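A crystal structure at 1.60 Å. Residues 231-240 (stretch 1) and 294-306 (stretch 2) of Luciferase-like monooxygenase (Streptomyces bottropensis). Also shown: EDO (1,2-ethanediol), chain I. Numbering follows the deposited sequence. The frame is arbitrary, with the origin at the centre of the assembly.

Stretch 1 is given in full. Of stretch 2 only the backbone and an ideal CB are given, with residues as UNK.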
# COMPACT_ATOMS: atom_id res chain seq x y z
N SER A 231 -13.26 12.13 -14.82
CA SER A 231 -13.82 10.78 -14.79
C SER A 231 -15.27 10.81 -15.26
O SER A 231 -16.01 11.74 -14.95
CB SER A 231 -13.75 10.16 -13.39
OG SER A 231 -12.42 9.81 -13.06
N TYR A 232 -15.66 9.78 -16.02
CA TYR A 232 -17.03 9.62 -16.49
C TYR A 232 -17.47 8.18 -16.25
O TYR A 232 -16.74 7.26 -16.60
CB TYR A 232 -17.15 9.90 -17.99
CG TYR A 232 -17.02 11.34 -18.43
CD1 TYR A 232 -18.14 12.16 -18.53
CD2 TYR A 232 -15.79 11.85 -18.80
CE1 TYR A 232 -18.02 13.47 -18.97
CE2 TYR A 232 -15.66 13.16 -19.23
CZ TYR A 232 -16.78 13.95 -19.32
OH TYR A 232 -16.64 15.25 -19.74
N ASN A 233 -18.67 8.00 -15.71
CA ASN A 233 -19.26 6.66 -15.69
C ASN A 233 -19.41 6.15 -17.12
O ASN A 233 -19.81 6.89 -18.02
CB ASN A 233 -20.61 6.68 -14.97
CG ASN A 233 -20.46 6.96 -13.49
OD1 ASN A 233 -19.45 6.60 -12.88
ND2 ASN A 233 -21.46 7.60 -12.90
N CYS A 234 -19.05 4.88 -17.33
CA CYS A 234 -18.98 4.39 -18.70
C CYS A 234 -19.54 2.98 -18.76
O CYS A 234 -19.12 2.10 -17.99
CB CYS A 234 -17.53 4.42 -19.21
SG CYS A 234 -17.37 3.80 -20.88
N TYR A 235 -20.48 2.76 -19.67
CA TYR A 235 -21.05 1.43 -19.89
C TYR A 235 -21.38 1.32 -21.37
O TYR A 235 -22.13 2.14 -21.90
CB TYR A 235 -22.30 1.21 -19.03
CG TYR A 235 -22.79 -0.22 -19.04
CD1 TYR A 235 -22.55 -1.06 -17.96
CD2 TYR A 235 -23.47 -0.74 -20.13
CE1 TYR A 235 -22.99 -2.37 -17.96
CE2 TYR A 235 -23.90 -2.04 -20.15
CZ TYR A 235 -23.66 -2.86 -19.06
OH TYR A 235 -24.09 -4.16 -19.06
N LEU A 236 -20.83 0.30 -22.04
CA LEU A 236 -21.06 0.09 -23.47
C LEU A 236 -21.70 -1.27 -23.70
O LEU A 236 -21.34 -2.25 -23.04
CB LEU A 236 -19.75 0.18 -24.26
CG LEU A 236 -19.26 1.56 -24.73
CD1 LEU A 236 -18.98 2.48 -23.56
CD2 LEU A 236 -18.00 1.44 -25.60
N ALA A 237 -22.63 -1.32 -24.64
CA ALA A 237 -23.15 -2.58 -25.15
C ALA A 237 -23.53 -2.37 -26.61
O ALA A 237 -23.77 -1.25 -27.04
CB ALA A 237 -24.35 -3.08 -24.34
N GLU A 238 -23.56 -3.47 -27.38
CA GLU A 238 -23.97 -3.36 -28.78
C GLU A 238 -25.41 -2.87 -28.90
O GLU A 238 -25.76 -2.16 -29.85
CB GLU A 238 -23.83 -4.72 -29.49
CG GLU A 238 -22.38 -5.18 -29.67
CD GLU A 238 -21.70 -4.54 -30.88
OE1 GLU A 238 -22.29 -3.62 -31.49
OE2 GLU A 238 -20.58 -4.96 -31.23
N ASP A 239 -26.26 -3.27 -27.94
CA ASP A 239 -27.63 -2.79 -27.83
C ASP A 239 -27.63 -1.58 -26.91
O ASP A 239 -27.44 -1.72 -25.69
CB ASP A 239 -28.52 -3.92 -27.31
CG ASP A 239 -29.95 -3.48 -27.02
OD1 ASP A 239 -30.30 -2.30 -27.25
OD2 ASP A 239 -30.75 -4.33 -26.56
N GLY A 240 -27.83 -0.39 -27.48
CA GLY A 240 -27.78 0.83 -26.70
C GLY A 240 -28.86 0.92 -25.65
O GLY A 240 -28.68 1.62 -24.65
N UNK A 294 -26.62 15.33 -21.89
CA UNK A 294 -25.73 16.43 -21.54
C UNK A 294 -24.27 16.02 -21.50
O UNK A 294 -23.42 16.85 -21.16
CB UNK A 294 -26.13 17.01 -20.18
N UNK A 295 -23.97 14.76 -21.83
CA UNK A 295 -22.61 14.23 -21.83
C UNK A 295 -22.00 14.29 -20.43
O UNK A 295 -20.82 14.62 -20.25
CB UNK A 295 -21.74 15.00 -22.82
N UNK A 296 -22.80 13.96 -19.42
CA UNK A 296 -22.33 13.81 -18.06
C UNK A 296 -22.01 12.37 -17.71
O UNK A 296 -21.51 12.10 -16.61
CB UNK A 296 -23.37 14.36 -17.09
N UNK A 297 -22.27 11.45 -18.63
CA UNK A 297 -22.00 10.02 -18.48
C UNK A 297 -21.87 9.45 -19.88
O UNK A 297 -22.56 9.89 -20.80
CB UNK A 297 -23.10 9.31 -17.68
N UNK A 298 -20.98 8.47 -20.03
CA UNK A 298 -20.66 7.89 -21.34
C UNK A 298 -21.28 6.50 -21.39
O UNK A 298 -20.60 5.48 -21.22
CB UNK A 298 -19.15 7.83 -21.58
N UNK A 299 -22.58 6.46 -21.63
CA UNK A 299 -23.36 5.23 -21.59
C UNK A 299 -24.10 5.10 -22.91
O UNK A 299 -24.83 6.02 -23.31
CB UNK A 299 -24.33 5.22 -20.41
N UNK A 300 -23.91 3.98 -23.60
CA UNK A 300 -24.64 3.72 -24.84
C UNK A 300 -23.89 2.69 -25.68
O UNK A 300 -23.03 1.97 -25.19
CB UNK A 300 -24.84 5.01 -25.63
N UNK A 301 -24.25 2.64 -26.97
CA UNK A 301 -23.45 1.88 -27.92
C UNK A 301 -22.10 2.57 -28.10
O UNK A 301 -21.93 3.73 -27.73
CB UNK A 301 -24.18 1.74 -29.26
N UNK A 302 -21.13 1.88 -28.70
CA UNK A 302 -19.91 2.58 -29.14
C UNK A 302 -20.18 3.77 -30.04
O UNK A 302 -19.44 4.77 -30.00
CB UNK A 302 -18.99 1.60 -29.88
N UNK A 303 -21.25 3.72 -30.85
CA UNK A 303 -21.57 4.83 -31.73
C UNK A 303 -22.10 6.02 -30.95
O UNK A 303 -21.69 7.16 -31.20
CB UNK A 303 -22.59 4.40 -32.78
N UNK A 304 -23.00 5.78 -29.99
CA UNK A 304 -23.47 6.85 -29.12
C UNK A 304 -22.31 7.50 -28.38
O UNK A 304 -22.20 8.73 -28.30
CB UNK A 304 -24.50 6.31 -28.12
N UNK A 305 -21.43 6.68 -27.83
CA UNK A 305 -20.36 7.20 -27.00
C UNK A 305 -19.32 7.90 -27.87
O UNK A 305 -18.69 8.86 -27.43
CB UNK A 305 -19.72 6.08 -26.18
N UNK A 306 -19.15 7.45 -29.12
CA UNK A 306 -18.25 8.16 -30.04
C UNK A 306 -18.74 9.59 -30.26
O UNK A 306 -17.95 10.54 -30.19
CB UNK A 306 -18.15 7.42 -31.38
C1 EDO I . -19.28 8.22 -8.62
O1 EDO I . -19.17 6.80 -8.76
C2 EDO I . -18.08 8.88 -9.30
O2 EDO I . -18.34 9.03 -10.70

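Position 294 lies beyond the reach of stretch 1, with nothing of it within 5.5 Å of the ideal CB, so a polar chain is plausible. It is Glu294. Position 295 has positive phi (61/41), as in a Schellman motif after a helix; glycine or asparagine is common there, but others are tolerated. Its carbonyl lies at the edge of the Tyr232 ring. The residue is Arg295, whose side chain leads away; a water joins Arg295 O and Tyr232 OH, 2.7 Å from each. At 296 CA-to-CB points away, so a long polar chain fits. Lys296 supplies it, and Lys296 NZ forms a salt bridge with Glu294 OE2 at 2.7 Å.

At 297 the CB points sideways, 4.1 Å from Asn233 O; several small or medium residues would do, and Ala297 is deposited.

From 298 the backbone pairs in parallel with stretch 1. The amide of 298 donates to Asn233 O (N to O 2.8 Å), and its carbonyl accepts from Tyr235 N (O to N 3.1 Å). Its CB shares a sheet face with Cys234 and lies near Tyr232 CB, an apolar setting suited to leucine, isoleucine, valine or methionine. Leu298 puts its CG 3.9 Å from Tyr232 CB.

Position 299 turns to the other face, beside Tyr235, and its extended backbone suits a beta-branched residue. In Val299, CG1 lies 4.2 Å from Tyr235 CB.

At 300 phi/psi is 159/-163, where a CB would jam against the preceding carbonyl oxygen; this calls for glycine. Gly300 N donates to Tyr235 O at 3.1 Å, and Gly300 O accepts a weak bond from Ala237 N at 3.4 Å.

Position 301 precedes a helix, so serine, threonine, aspartate or asparagine could cap it. Thr301 OG1 accepts from the amide N of 304 at 2.9 Å, while Thr301 CG2 packs 3.3 Å from Gly240 N. At 302, in the first turn with phi -54, proline is favourable and apolar residues could meet Leu236; Pro302 CG lies 4.1 Å from Leu236 CD2. Position 303 has open space, accommodating Asp303.

At 304 CA-to-CB points toward stretch 1, and a long acceptor could reach the amide of 301. Glu304 OE2 accepts from Thr301 N at 3.1 Å and approaches Gly240 CA at 3.4 Å, where a CB on Gly240 would clash with it.

The CB of 305 is 4.5 Å from Leu236 CD1, inviting a compact apolar group: Val305 CG2 approaches Leu236 CD1 to 4.0 Å. Position 306 is out of reach and is Arg306.

Stretch 2, residues 294-306: ERKALVGTPDEVR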
# COMPACT_ATOMS: atom_id res chain seq x y z
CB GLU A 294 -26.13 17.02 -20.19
CG GLU A 294 -27.47 17.75 -20.21
CD GLU A 294 -27.90 18.23 -18.84
OE1 GLU A 294 -28.95 18.90 -18.76
OE2 GLU A 294 -27.20 17.95 -17.85
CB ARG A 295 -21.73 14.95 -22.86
CG ARG A 295 -21.93 14.44 -24.29
CD ARG A 295 -23.18 14.99 -24.96
NE ARG A 295 -23.28 14.47 -26.32
CZ ARG A 295 -23.94 13.37 -26.66
NH1 ARG A 295 -23.94 12.97 -27.92
NH2 ARG A 295 -24.60 12.67 -25.74
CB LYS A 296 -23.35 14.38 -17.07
CG LYS A 296 -23.47 15.90 -17.14
CD LYS A 296 -24.55 16.40 -16.21
CE LYS A 296 -24.28 17.83 -15.78
NZ LYS A 296 -24.90 18.81 -16.71
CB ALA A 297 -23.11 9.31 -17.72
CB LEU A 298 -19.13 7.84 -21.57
CG LEU A 298 -18.44 9.20 -21.59
CD1 LEU A 298 -16.95 9.05 -21.81
CD2 LEU A 298 -19.05 10.04 -22.70
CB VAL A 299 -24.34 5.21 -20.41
CG1 VAL A 299 -25.22 3.94 -20.44
CG2 VAL A 299 -23.58 5.33 -19.07
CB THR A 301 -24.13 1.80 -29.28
OG1 THR A 301 -24.21 3.12 -29.83
CG2 THR A 301 -25.51 1.20 -29.17
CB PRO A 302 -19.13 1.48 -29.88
CG PRO A 302 -19.57 0.20 -29.22
CD PRO A 302 -21.03 0.41 -28.86
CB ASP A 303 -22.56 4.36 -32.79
CG ASP A 303 -22.01 3.23 -33.63
OD1 ASP A 303 -21.00 3.44 -34.34
OD2 ASP A 303 -22.58 2.12 -33.58
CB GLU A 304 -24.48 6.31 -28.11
CG GLU A 304 -25.83 5.88 -28.68
CD GLU A 304 -26.68 5.22 -27.61
OE1 GLU A 304 -27.10 5.91 -26.66
OE2 GLU A 304 -26.93 4.01 -27.72
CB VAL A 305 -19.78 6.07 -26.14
CG1 VAL A 305 -18.48 6.50 -25.44
CG2 VAL A 305 -20.82 5.63 -25.09
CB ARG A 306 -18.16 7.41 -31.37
CG ARG A 306 -17.56 8.23 -32.51
CD ARG A 306 -16.04 8.32 -32.40
NE ARG A 306 -15.49 9.31 -33.31
CZ ARG A 306 -15.14 9.06 -34.57
NH1 ARG A 306 -15.28 7.84 -35.08
NH2 ARG A 306 -14.64 10.03 -35.33
O HOH W 1 -18.94 16.61 -20.07
O HOH W 2 -20.41 10.13 -14.99
O HOH W 3 -28.10 4.30 -24.66
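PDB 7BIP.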